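Local coordinates for protein GDSL-like Lipase (PDB 3P94) that probably hydrolyses ester substrates as a serine hydrolase of the GDSL (SGNH) family, perhaps with lysophospholipase activity, at residues E14-V19 / V50-S55; Q57-M62 / G101-M106; V122-D127 / D160-M165. One frame throughout, in Å; residues are numbered along the deposited sequence.

Interaction 1. Residues E14-V19 / V50-S55; sequences EANKTV and VDRGIS
Arg52 reaches from the edge strand of the parallel sheet to Asn16 and grips its side-chain oxygen side-on with two nitrogens. NE and NH2 of Arg52 each lie 2.8 Å from Asn16 OD1, and both bonds are bent, with N-H...O angles of 139° and 136°, because two roughly parallel N-H groups share one oxygen lying between them. The oxygen sits near the guanidinium plane at its edge; seen from the amide, NE lies in the carbonyl plane and NH2 is tilted out of it. The third nitrogen turns back on its own strand: Arg52 NH1 donates to Asp51 O at 2.8 Å, approaching from above the carbonyl plane. The guanidinium is thus held at three nitrogens, which fixes its rotation.

Carbon also packs against this polar group. Val50 CG1 lies 3.5 Å above the guanidinium plane, over its centre, while Val19 CG2 comes obliquely to within 3.3 Å of Arg52 NH2. The other branch, Val19 CG1, meets Val50 CG2 at 4.2 Å, a looser apolar touch. Val19 closes a type I beta turn begun at Asn16, which brings the valine back toward the strand.

Several other polar atoms have partners close by. Asn16 ND2 is hydrogen-bonded to Asp69 OD1 on helix 59-71, and Asp51 OD1 accepts from Gly53 N in an Asx turn. Lys17 NZ makes a salt bridge to Glu14 OE1, so these two charges pair within the segment.

Across the segments, Arg52 meets a neutral amide rather than a carboxylate. With its oxygen taken by Arg52 and its nitrogen by Asp69, Asn16 bridges two opposite charges, which would probably polarise the amide and strengthen both bonds.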
ATOM      1  N   GLU A  14      11.167 -14.437  -9.259  1.00 19.66           N
ATOM      2  CA  GLU A  14      12.458 -14.334  -9.936  1.00 20.54           C
ATOM      3  C   GLU A  14      13.224 -13.089  -9.507  1.00 23.37           C
ATOM      4  O   GLU A  14      14.421 -13.186  -9.216  1.00 24.09           O
ATOM      5  CB  GLU A  14      12.284 -14.375 -11.467  1.00 22.35           C
ATOM      6  CG  GLU A  14      11.957 -15.759 -12.000  1.00 32.24           C
ATOM      7  CD  GLU A  14      12.947 -16.858 -11.652  1.00 54.76           C
ATOM      8  OE1 GLU A  14      14.173 -16.624 -11.741  1.00 45.33           O
ATOM      9  OE2 GLU A  14      12.486 -17.960 -11.279  1.00 58.85           O
ATOM     10  N   ALA A  15      12.542 -11.930  -9.458  1.00 19.20           N
ATOM     11  CA  ALA A  15      13.121 -10.653  -9.040  1.00 18.97           C
ATOM     12  C   ALA A  15      13.720 -10.732  -7.627  1.00 23.61           C
ATOM     13  O   ALA A  15      14.783 -10.161  -7.392  1.00 24.27           O
ATOM     14  CB  ALA A  15      12.071  -9.570  -9.095  1.00 19.17           C
ATOM     15  N   ASN A  16      13.061 -11.464  -6.703  1.00 20.96           N
ATOM     16  CA  ASN A  16      13.506 -11.650  -5.315  1.00 21.37           C
ATOM     17  C   ASN A  16      14.887 -12.320  -5.218  1.00 28.33           C
ATOM     18  O   ASN A  16      15.638 -12.022  -4.289  1.00 28.79           O
ATOM     19  CB  ASN A  16      12.485 -12.472  -4.538  1.00 19.04           C
ATOM     20  CG  ASN A  16      11.200 -11.728  -4.227  1.00 25.07           C
ATOM     21  OD1 ASN A  16      11.128 -10.496  -4.245  1.00 18.03           O
ATOM     22  ND2 ASN A  16      10.145 -12.457  -3.942  1.00 19.05           N
ATOM     23  N   LYS A  17      15.227 -13.183  -6.187  1.00 27.10           N
ATOM     24  CA  LYS A  17      16.494 -13.938  -6.233  1.00 28.45           C
ATOM     25  C   LYS A  17      17.737 -13.049  -6.464  1.00 33.92           C
ATOM     26  O   LYS A  17      18.848 -13.504  -6.192  1.00 35.71           O
ATOM     27  CB  LYS A  17      16.438 -15.030  -7.310  1.00 30.49           C
ATOM     28  CG  LYS A  17      15.292 -16.035  -7.126  1.00 37.12           C
ATOM     29  CD  LYS A  17      15.628 -17.361  -7.790  1.00 45.75           C
ATOM     30  CE  LYS A  17      14.526 -17.957  -8.610  1.00 54.62           C
ATOM     31  NZ  LYS A  17      15.080 -18.579  -9.830  1.00 62.33           N
ATOM     32  N   THR A  18      17.569 -11.803  -6.937  1.00 29.83           N
ATOM     33  CA  THR A  18      18.715 -10.918  -7.177  1.00 30.31           C
ATOM     34  C   THR A  18      18.685  -9.667  -6.285  1.00 33.21           C
ATOM     35  O   THR A  18      19.577  -8.815  -6.391  1.00 34.68           O
ATOM     36  CB  THR A  18      18.856 -10.565  -8.662  1.00 46.24           C
ATOM     37  OG1 THR A  18      17.626 -10.030  -9.156  1.00 48.12           O
ATOM     38  CG2 THR A  18      19.317 -11.760  -9.498  1.00 44.18           C
ATOM     39  N   VAL A  19      17.703  -9.583  -5.367  1.00 26.28           N
ATOM     40  CA  VAL A  19      17.627  -8.513  -4.381  1.00 25.33           C
ATOM     41  C   VAL A  19      18.728  -8.776  -3.342  1.00 28.74           C
ATOM     42  O   VAL A  19      18.871  -9.918  -2.892  1.00 27.67           O
ATOM     43  CB  VAL A  19      16.211  -8.430  -3.729  1.00 28.76           C
ATOM     44  CG1 VAL A  19      16.218  -7.553  -2.476  1.00 28.46           C
ATOM     45  CG2 VAL A  19      15.177  -7.919  -4.730  1.00 27.90           C
ATOM     46  N   VAL A  50      12.648  -1.314  -2.615  1.00 16.53           N
ATOM     47  CA  VAL A  50      12.236  -2.507  -3.352  1.00 15.69           C
ATOM     48  C   VAL A  50      10.739  -2.368  -3.630  1.00 19.05           C
ATOM     49  O   VAL A  50       9.954  -2.273  -2.692  1.00 20.07           O
ATOM     50  CB  VAL A  50      12.591  -3.821  -2.604  1.00 19.17           C
ATOM     51  CG1 VAL A  50      12.063  -5.041  -3.348  1.00 19.63           C
ATOM     52  CG2 VAL A  50      14.090  -3.944  -2.390  1.00 19.90           C
ATOM     53  N   ASP A  51      10.355  -2.339  -4.910  1.00 13.95           N
ATOM     54  CA  ASP A  51       8.961  -2.181  -5.332  1.00 13.53           C
ATOM     55  C   ASP A  51       8.290  -3.555  -5.419  1.00 15.68           C
ATOM     56  O   ASP A  51       8.688  -4.397  -6.222  1.00 15.41           O
ATOM     57  CB  ASP A  51       8.920  -1.422  -6.683  1.00 15.38           C
ATOM     58  CG  ASP A  51       7.591  -1.390  -7.429  1.00 22.23           C
ATOM     59  OD1 ASP A  51       6.526  -1.632  -6.780  1.00 21.25           O
ATOM     60  OD2 ASP A  51       7.605  -1.082  -8.649  1.00 20.99           O
ATOM     61  N   ARG A  52       7.285  -3.783  -4.574  1.00 13.36           N
ATOM     62  CA  ARG A  52       6.559  -5.049  -4.557  1.00 12.27           C
ATOM     63  C   ARG A  52       5.039  -4.819  -4.665  1.00 15.62           C
ATOM     64  O   ARG A  52       4.246  -5.599  -4.134  1.00 15.40           O
ATOM     65  CB  ARG A  52       6.943  -5.893  -3.316  1.00 13.42           C
ATOM     66  CG  ARG A  52       8.374  -6.490  -3.368  1.00 16.87           C
ATOM     67  CD  ARG A  52       8.516  -7.501  -4.510  1.00 17.70           C
ATOM     68  NE  ARG A  52       9.858  -8.061  -4.668  1.00 18.25           N
ATOM     69  CZ  ARG A  52      10.778  -7.587  -5.502  1.00 24.91           C
ATOM     70  NH1 ARG A  52      10.531  -6.513  -6.236  1.00 12.79           N
ATOM     71  NH2 ARG A  52      11.959  -8.177  -5.599  1.00 15.66           N
ATOM     72  N   GLY A  53       4.649  -3.786  -5.417  1.00 13.41           N
ATOM     73  CA  GLY A  53       3.242  -3.496  -5.680  1.00 12.62           C
ATOM     74  C   GLY A  53       2.688  -4.407  -6.760  1.00 14.23           C
ATOM     75  O   GLY A  53       3.403  -4.726  -7.709  1.00 15.61           O
ATOM     76  N   ILE A  54       1.445  -4.887  -6.605  1.00  9.79           N
ATOM     77  CA  ILE A  54       0.795  -5.740  -7.620  1.00  9.79           C
ATOM     78  C   ILE A  54      -0.621  -5.236  -7.865  1.00 16.20           C
ATOM     79  O   ILE A  54      -1.458  -5.270  -6.948  1.00 13.58           O
ATOM     80  CB  ILE A  54       0.797  -7.261  -7.291  1.00 11.93           C
ATOM     81  CG1 ILE A  54       2.235  -7.828  -7.236  1.00 11.02           C
ATOM     82  CG2 ILE A  54      -0.016  -8.034  -8.367  1.00 12.78           C
ATOM     83  CD1 ILE A  54       2.350  -9.343  -6.920  1.00 11.11           C
ATOM     84  N   SER A  55      -0.900  -4.815  -9.120  1.00 12.68           N
ATOM     85  CA  SER A  55      -2.207  -4.311  -9.525  1.00 13.24           C
ATOM     86  C   SER A  55      -3.361  -5.234  -9.118  1.00 18.77           C
ATOM     87  O   SER A  55      -3.245  -6.447  -9.250  1.00 17.02           O
ATOM     88  CB  SER A  55      -2.252  -4.103 -11.031  1.00 17.05           C
ATOM     89  OG  SER A  55      -1.371  -3.054 -11.392  1.00 29.46           O
TER

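Interaction 2. Residues Q57-M62 / G101-M106; sequences QTTSEM and GNLVSM
The amide of Asn102 meets Thr59 in its own plane: Thr59 OG1 lies only 5° out of that plane, 2.9 Å from Asn102 ND2, and the N-H points at it almost straight (164°). The same nitrogen makes a weak, more bent bond to Ser60 OG. A second flat group, the carboxylate of Glu61, belongs to the capping box that starts helix 59-71. Thr58 N and Thr58 OG1 approach Glu61 OE1 from opposite faces of the carboxylate, and Thr58 OG1 in turn accepts from Ser60 N as the N-cap. The first turn of this helix packs against the middle of helix 96-112, joining two helices of the flavodoxin-like fold.

Thr59 holds the centre of the contact. Its OG1 sits between the backbone N and the carbonyl carbon (chi1 60°), where it meets Asn102 and is also hydrogen-bonded to Asp86 OD2 on helix 84-87. CG2 goes to the apolar side, 3.8 Å from Leu103 CD2, the two side chains crossing at about a right angle. An alanine in place of Thr59 would probably cost Asn102 ND2 its straighter bond, leaving the weak one to Ser60 OG, deprive Asp86 of a hydroxyl mate and open a gap beside Leu103.

Farther along the helices a methyl group fills the contact. Met106, a selenomethionine, bends at its last torsion, and its methyl CE comes 3.8 Å from Thr59 CB, 3.5 Å from Thr59 O and 3.9 Å from CB of selenomethionine Met62.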
ATOM      1  N   GLN A  57      -4.584  -6.186  -6.255  1.00 16.74           N
ATOM      2  CA  GLN A  57      -4.515  -6.987  -5.036  1.00 15.74           C
ATOM      3  C   GLN A  57      -5.221  -6.342  -3.845  1.00 18.07           C
ATOM      4  O   GLN A  57      -5.231  -5.118  -3.700  1.00 18.00           O
ATOM      5  CB  GLN A  57      -3.064  -7.292  -4.659  1.00 16.31           C
ATOM      6  CG  GLN A  57      -2.432  -8.326  -5.585  1.00 13.41           C
ATOM      7  CD  GLN A  57      -1.448  -9.231  -4.887  1.00 17.85           C
ATOM      8  OE1 GLN A  57      -0.835  -8.872  -3.878  1.00 13.83           O
ATOM      9  NE2 GLN A  57      -1.297 -10.452  -5.400  1.00 15.43           N
ATOM     10  N   THR A  58      -5.798  -7.193  -2.999  1.00 13.71           N
ATOM     11  CA  THR A  58      -6.444  -6.786  -1.757  1.00 13.40           C
ATOM     12  C   THR A  58      -5.486  -7.145  -0.613  1.00 15.16           C
ATOM     13  O   THR A  58      -4.449  -7.780  -0.852  1.00 11.13           O
ATOM     14  CB  THR A  58      -7.834  -7.427  -1.584  1.00 18.92           C
ATOM     15  OG1 THR A  58      -7.710  -8.785  -1.143  1.00 18.28           O
ATOM     16  CG2 THR A  58      -8.723  -7.301  -2.815  1.00 14.07           C
ATOM     17  N   THR A  59      -5.852  -6.783   0.626  1.00 12.95           N
ATOM     18  CA  THR A  59      -5.025  -7.094   1.811  1.00 12.54           C
ATOM     19  C   THR A  59      -4.890  -8.619   2.009  1.00 15.13           C
ATOM     20  O   THR A  59      -3.911  -9.048   2.613  1.00 14.21           O
ATOM     21  CB  THR A  59      -5.596  -6.425   3.056  1.00 18.38           C
ATOM     22  OG1 THR A  59      -6.917  -6.902   3.280  1.00 12.11           O
ATOM     23  CG2 THR A  59      -5.564  -4.886   2.982  1.00 16.36           C
ATOM     24  N   SER A  60      -5.865  -9.429   1.492  1.00 12.44           N
ATOM     25  CA  SER A  60      -5.828 -10.890   1.623  1.00 12.95           C
ATOM     26  C   SER A  60      -4.648 -11.492   0.835  1.00 15.18           C
ATOM     27  O   SER A  60      -3.872 -12.245   1.422  1.00 14.99           O
ATOM     28  CB  SER A  60      -7.150 -11.514   1.194  1.00 16.50           C
ATOM     29  OG  SER A  60      -8.150 -11.242   2.161  1.00 19.75           O
ATOM     30  N   GLU A  61      -4.478 -11.137  -0.462  1.00 13.09           N
ATOM     31  CA  GLU A  61      -3.352 -11.648  -1.269  1.00 12.40           C
ATOM     32  C   GLU A  61      -2.045 -11.159  -0.691  1.00 14.90           C
ATOM     33  O   GLU A  61      -1.062 -11.894  -0.644  1.00 13.71           O
ATOM     34  CB  GLU A  61      -3.445 -11.234  -2.747  1.00 13.35           C
ATOM     35  CG  GLU A  61      -4.630 -11.843  -3.484  1.00 15.11           C
ATOM     36  CD  GLU A  61      -5.828 -10.918  -3.617  1.00 27.08           C
ATOM     37  OE1 GLU A  61      -5.965  -9.976  -2.801  1.00 19.69           O
ATOM     38  OE2 GLU A  61      -6.610 -11.116  -4.571  1.00 23.07           O
HETATM   39  N   MSE A  62      -2.050  -9.918  -0.220  1.00  9.38           N
HETATM   40  CA  MSE A  62      -0.873  -9.300   0.350  1.00  7.87           C
HETATM   41  C   MSE A  62      -0.408 -10.008   1.618  1.00 12.86           C
HETATM   42  O   MSE A  62       0.800 -10.247   1.761  1.00 13.02           O
HETATM   43  CB  MSE A  62      -1.151  -7.823   0.606  1.00  8.80           C
HETATM   44  CG  MSE A  62      -1.110  -7.013  -0.653  1.00 14.43           C
HETATM   45 SE   MSE A  62      -1.287  -5.166  -0.158  0.75 19.58          SE
HETATM   46  CE  MSE A  62      -2.646  -4.709  -1.527  1.00 17.42           C
ATOM     47  N   GLY A 101      -8.029  -6.129   9.912  1.00 13.82           N
ATOM     48  CA  GLY A 101      -7.456  -7.323  10.530  1.00 14.42           C
ATOM     49  C   GLY A 101      -6.289  -7.892   9.749  1.00 17.15           C
ATOM     50  O   GLY A 101      -5.292  -8.313  10.345  1.00 16.72           O
ATOM     51  N   ASN A 102      -6.396  -7.899   8.407  1.00 13.74           N
ATOM     52  CA  ASN A 102      -5.328  -8.350   7.517  1.00 13.00           C
ATOM     53  C   ASN A 102      -4.100  -7.445   7.657  1.00 16.52           C
ATOM     54  O   ASN A 102      -2.970  -7.944   7.655  1.00 14.45           O
ATOM     55  CB  ASN A 102      -5.799  -8.364   6.068  1.00 10.86           C
ATOM     56  CG  ASN A 102      -6.610  -9.565   5.675  1.00 19.44           C
ATOM     57  OD1 ASN A 102      -6.556 -10.618   6.295  1.00 16.10           O
ATOM     58  ND2 ASN A 102      -7.335  -9.449   4.591  1.00 19.33           N
ATOM     59  N   LEU A 103      -4.332  -6.113   7.771  1.00 13.25           N
ATOM     60  CA  LEU A 103      -3.247  -5.137   7.941  1.00 12.95           C
ATOM     61  C   LEU A 103      -2.563  -5.351   9.297  1.00 15.55           C
ATOM     62  O   LEU A 103      -1.342  -5.295   9.359  1.00 13.92           O
ATOM     63  CB  LEU A 103      -3.774  -3.690   7.802  1.00 13.11           C
ATOM     64  CG  LEU A 103      -4.327  -3.299   6.401  1.00 18.26           C
ATOM     65  CD1 LEU A 103      -5.188  -2.041   6.484  1.00 19.39           C
ATOM     66  CD2 LEU A 103      -3.210  -3.091   5.397  1.00 19.99           C
ATOM     67  N   VAL A 104      -3.344  -5.649  10.363  1.00 12.45           N
ATOM     68  CA  VAL A 104      -2.811  -5.936  11.716  1.00 12.34           C
ATOM     69  C   VAL A 104      -1.948  -7.220  11.671  1.00 16.34           C
ATOM     70  O   VAL A 104      -0.866  -7.252  12.261  1.00 13.93           O
ATOM     71  CB  VAL A 104      -3.930  -6.040  12.788  1.00 16.66           C
ATOM     72  CG1 VAL A 104      -3.377  -6.468  14.153  1.00 16.67           C
ATOM     73  CG2 VAL A 104      -4.687  -4.721  12.914  1.00 16.73           C
ATOM     74  N   SER A 105      -2.410  -8.256  10.951  1.00 12.73           N
ATOM     75  CA  SER A 105      -1.650  -9.504  10.820  1.00 12.40           C
ATOM     76  C   SER A 105      -0.330  -9.255  10.070  1.00 14.23           C
ATOM     77  O   SER A 105       0.689  -9.794  10.487  1.00 13.98           O
ATOM     78  CB  SER A 105      -2.485 -10.569  10.132  1.00 13.86           C
ATOM     79  OG  SER A 105      -3.428 -11.078  11.056  1.00 20.12           O
HETATM   80  N   MSE A 106      -0.329  -8.395   9.011  1.00 10.95           N
HETATM   81  CA  MSE A 106       0.919  -8.022   8.308  1.00  8.42           C
HETATM   82  C   MSE A 106       1.872  -7.294   9.276  1.00 14.05           C
HETATM   83  O   MSE A 106       3.065  -7.620   9.317  1.00 14.58           O
HETATM   84  CB  MSE A 106       0.650  -7.145   7.081  1.00  8.75           C
HETATM   85  CG  MSE A 106      -0.002  -7.900   5.914  1.00 13.21           C
HETATM   86 SE   MSE A 106      -0.086  -6.748   4.323  0.75 15.93          SE
HETATM   87  CE  MSE A 106      -2.008  -6.546   4.242  1.00 12.86           C
TER

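Interaction 3. Residues V122-D127 / D160-M165; sequences VLPAYD and DYHSAM
Pro124 lies over one face of the His162 imidazole, the two side chains running antiparallel as they pass. Pro124 CG is 3.8 Å from the ring centroid and 17° off the ring normal, a CH-pi contact displaced toward the rim, with His162 CD2 the ring atom closest to it. Val122 O addresses the same ring differently: it comes in plane at the edge, 3.3 Å from His162 CD2. The histidine CG stands anti to its backbone N (chi1 -167°), and from there the ring reaches the backbone of residues 122-124.

No hydrogen bond joins the two segments, although His162 N is bonded to Ser121 OG just before the loop. That loop follows strand 116-120 of the parallel sheet of this flavodoxin-like fold, whereas helix 161-165 follows the neighbouring edge strand, 157-159. Asp160 caps the short helix: its OD1 accepts from Ser163 N at 3.1 Å and its OD2 bonds to Ser163 OG.

The end of the Leu123 side chain comes back to the helix, where it meets both Tyr161 and Met165. Leu123 CD1 lies at a slant to the Tyr161 ring, 3.5 Å from Tyr161 CD2, and Leu123 CG lies 4.0 Å from SE of selenomethionine Met165. Leu123 also touches Pro183 and lies near, without contact, a probable Ser-His-Asp triad. Helix 185-202 covers Tyr161 and Met165 through Met191. Pro124 CD comes within 4.4 Å of Met165 CB.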
ATOM      1  N   VAL A 122      -4.977   5.096   3.221  1.00 17.43           N
ATOM      2  CA  VAL A 122      -5.572   4.712   1.941  1.00 16.26           C
ATOM      3  C   VAL A 122      -5.887   6.041   1.237  1.00 19.02           C
ATOM      4  O   VAL A 122      -6.335   6.993   1.893  1.00 17.23           O
ATOM      5  CB  VAL A 122      -6.814   3.791   2.126  1.00 20.16           C
ATOM      6  CG1 VAL A 122      -7.484   3.481   0.789  1.00 20.00           C
ATOM      7  CG2 VAL A 122      -6.430   2.493   2.839  1.00 19.54           C
ATOM      8  N   LEU A 123      -5.566   6.138  -0.065  1.00 14.59           N
ATOM      9  CA  LEU A 123      -5.784   7.370  -0.817  1.00 14.53           C
ATOM     10  C   LEU A 123      -7.286   7.714  -0.923  1.00 18.86           C
ATOM     11  O   LEU A 123      -8.135   6.809  -0.902  1.00 16.83           O
ATOM     12  CB  LEU A 123      -5.165   7.266  -2.216  1.00 14.15           C
ATOM     13  CG  LEU A 123      -3.776   7.885  -2.419  1.00 20.07           C
ATOM     14  CD1 LEU A 123      -2.747   7.315  -1.454  1.00 21.15           C
ATOM     15  CD2 LEU A 123      -3.295   7.691  -3.843  1.00 21.19           C
ATOM     16  N   PRO A 124      -7.625   9.020  -1.048  1.00 16.10           N
ATOM     17  CA  PRO A 124      -9.036   9.387  -1.260  1.00 16.14           C
ATOM     18  C   PRO A 124      -9.567   8.762  -2.555  1.00 19.25           C
ATOM     19  O   PRO A 124      -8.813   8.579  -3.511  1.00 18.50           O
ATOM     20  CB  PRO A 124      -8.997  10.916  -1.373  1.00 18.76           C
ATOM     21  CG  PRO A 124      -7.680  11.329  -0.863  1.00 22.42           C
ATOM     22  CD  PRO A 124      -6.746  10.207  -1.110  1.00 17.59           C
ATOM     23  N   ALA A 125     -10.837   8.361  -2.547  1.00 16.19           N
ATOM     24  CA  ALA A 125     -11.532   7.805  -3.706  1.00 15.65           C
ATOM     25  C   ALA A 125     -13.005   8.084  -3.548  1.00 20.99           C
ATOM     26  O   ALA A 125     -13.599   7.703  -2.541  1.00 19.87           O
ATOM     27  CB  ALA A 125     -11.275   6.314  -3.854  1.00 15.42           C
ATOM     28  N   TYR A 126     -13.590   8.768  -4.529  1.00 18.66           N
ATOM     29  CA  TYR A 126     -15.014   9.104  -4.509  1.00 19.45           C
ATOM     30  C   TYR A 126     -15.843   8.025  -5.211  1.00 23.17           C
ATOM     31  O   TYR A 126     -17.002   7.812  -4.849  1.00 21.83           O
ATOM     32  CB  TYR A 126     -15.241  10.472  -5.171  1.00 21.50           C
ATOM     33  CG  TYR A 126     -16.685  10.922  -5.161  1.00 26.24           C
ATOM     34  CD1 TYR A 126     -17.291  11.357  -3.985  1.00 29.01           C
ATOM     35  CD2 TYR A 126     -17.434  10.954  -6.334  1.00 27.38           C
ATOM     36  CE1 TYR A 126     -18.614  11.793  -3.974  1.00 31.74           C
ATOM     37  CE2 TYR A 126     -18.754  11.388  -6.337  1.00 28.89           C
ATOM     38  CZ  TYR A 126     -19.341  11.808  -5.154  1.00 37.26           C
ATOM     39  OH  TYR A 126     -20.644  12.231  -5.144  1.00 38.00           O
ATOM     40  N   ASP A 127     -15.258   7.364  -6.231  1.00 20.75           N
ATOM     41  CA  ASP A 127     -15.934   6.323  -7.013  1.00 21.31           C
ATOM     42  C   ASP A 127     -14.930   5.453  -7.762  1.00 26.26           C
ATOM     43  O   ASP A 127     -13.830   5.916  -8.099  1.00 27.09           O
ATOM     44  CB  ASP A 127     -16.911   6.980  -8.014  1.00 24.15           C
ATOM     45  CG  ASP A 127     -17.848   6.017  -8.715  1.00 34.28           C
ATOM     46  OD1 ASP A 127     -18.561   5.270  -8.013  1.00 33.71           O
ATOM     47  OD2 ASP A 127     -17.870   6.010  -9.973  1.00 41.63           O
ATOM     48  N   ASP A 160       0.308  10.176   6.111  1.00 16.59           N
ATOM     49  CA  ASP A 160      -0.987  10.737   5.757  1.00 16.48           C
ATOM     50  C   ASP A 160      -1.009  11.354   4.345  1.00 20.28           C
ATOM     51  O   ASP A 160      -1.042  12.587   4.164  1.00 19.96           O
ATOM     52  CB  ASP A 160      -1.456  11.749   6.812  1.00 18.97           C
ATOM     53  CG  ASP A 160      -2.934  12.116   6.741  1.00 22.86           C
ATOM     54  OD1 ASP A 160      -3.648  11.567   5.871  1.00 23.57           O
ATOM     55  OD2 ASP A 160      -3.379  12.923   7.571  1.00 23.79           O
ATOM     56  N   TYR A 161      -1.095  10.474   3.341  1.00 15.69           N
ATOM     57  CA  TYR A 161      -1.274  10.907   1.956  1.00 15.55           C
ATOM     58  C   TYR A 161      -2.639  11.563   1.772  1.00 19.02           C
ATOM     59  O   TYR A 161      -2.764  12.534   1.027  1.00 18.36           O
ATOM     60  CB  TYR A 161      -1.228   9.703   1.000  1.00 15.89           C
ATOM     61  CG  TYR A 161       0.068   8.939   0.872  1.00 16.23           C
ATOM     62  CD1 TYR A 161       1.284   9.606   0.773  1.00 17.96           C
ATOM     63  CD2 TYR A 161       0.065   7.562   0.675  1.00 16.96           C
ATOM     64  CE1 TYR A 161       2.473   8.910   0.558  1.00 18.26           C
ATOM     65  CE2 TYR A 161       1.243   6.859   0.451  1.00 17.91           C
ATOM     66  CZ  TYR A 161       2.445   7.537   0.390  1.00 22.17           C
ATOM     67  OH  TYR A 161       3.601   6.838   0.171  1.00 23.54           O
ATOM     68  N   HIS A 162      -3.671  10.963   2.403  1.00 15.07           N
ATOM     69  CA  HIS A 162      -5.091  11.314   2.285  1.00 15.02           C
ATOM     70  C   HIS A 162      -5.371  12.800   2.555  1.00 21.18           C
ATOM     71  O   HIS A 162      -5.994  13.442   1.708  1.00 21.89           O
ATOM     72  CB  HIS A 162      -5.948  10.419   3.216  1.00 15.54           C
ATOM     73  CG  HIS A 162      -7.422  10.501   2.936  1.00 18.97           C
ATOM     74  ND1 HIS A 162      -8.179  11.585   3.349  1.00 20.71           N
ATOM     75  CD2 HIS A 162      -8.231   9.629   2.285  1.00 19.73           C
ATOM     76  CE1 HIS A 162      -9.415  11.346   2.930  1.00 19.73           C
ATOM     77  NE2 HIS A 162      -9.500  10.180   2.294  1.00 19.43           N
ATOM     78  N   SER A 163      -4.914  13.355   3.701  1.00 18.23           N
ATOM     79  CA  SER A 163      -5.153  14.768   4.017  1.00 18.73           C
ATOM     80  C   SER A 163      -4.479  15.718   3.014  1.00 23.57           C
ATOM     81  O   SER A 163      -5.021  16.793   2.722  1.00 23.53           O
ATOM     82  CB  SER A 163      -4.686  15.095   5.430  1.00 22.11           C
ATOM     83  OG  SER A 163      -5.398  14.309   6.373  1.00 29.96           O
ATOM     84  N   ALA A 164      -3.316  15.313   2.479  1.00 19.25           N
ATOM     85  CA  ALA A 164      -2.546  16.102   1.516  1.00 20.54           C
ATOM     86  C   ALA A 164      -3.138  16.086   0.100  1.00 24.38           C
ATOM     87  O   ALA A 164      -2.814  16.967  -0.700  1.00 26.48           O
ATOM     88  CB  ALA A 164      -1.119  15.585   1.461  1.00 20.68           C
HETATM   89  N   MSE A 165      -3.966  15.082  -0.230  1.00 17.20           N
HETATM   90  CA  MSE A 165      -4.464  14.938  -1.603  1.00 15.15           C
HETATM   91  C   MSE A 165      -5.988  15.061  -1.780  1.00 22.19           C
HETATM   92  O   MSE A 165      -6.438  15.220  -2.919  1.00 22.50           O
HETATM   93  CB  MSE A 165      -4.029  13.562  -2.150  1.00 14.22           C
HETATM   94  CG  MSE A 165      -2.518  13.378  -2.194  1.00 16.19           C
HETATM   95 SE   MSE A 165      -2.027  11.528  -2.525  0.75 17.04          SE
HETATM   96  CE  MSE A 165      -2.189  11.550  -4.467  1.00 14.31           C
TER

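In the fold
From the N terminus, interaction 1 comes first, closing a loop of 30 residues that holds strand 23-29 and joins the short N-terminal helix to edge strand 49-53. Almost at once, after a single residue, interaction 2 opens at the start of helix 59-71 and closes on helix 96-112, with strand 75-81 and helix 84-87 lying between. Interaction 3 then links the loop after strand 116-120 to helix 161-165, spanning helix 137-153 and the last strand. The three loops follow in series, neither nesting nor crossing. Interactions 1 and 3 lie on opposite sides of the chain's centre, their centres about 26 Å apart, near the two edge strands of the sheet.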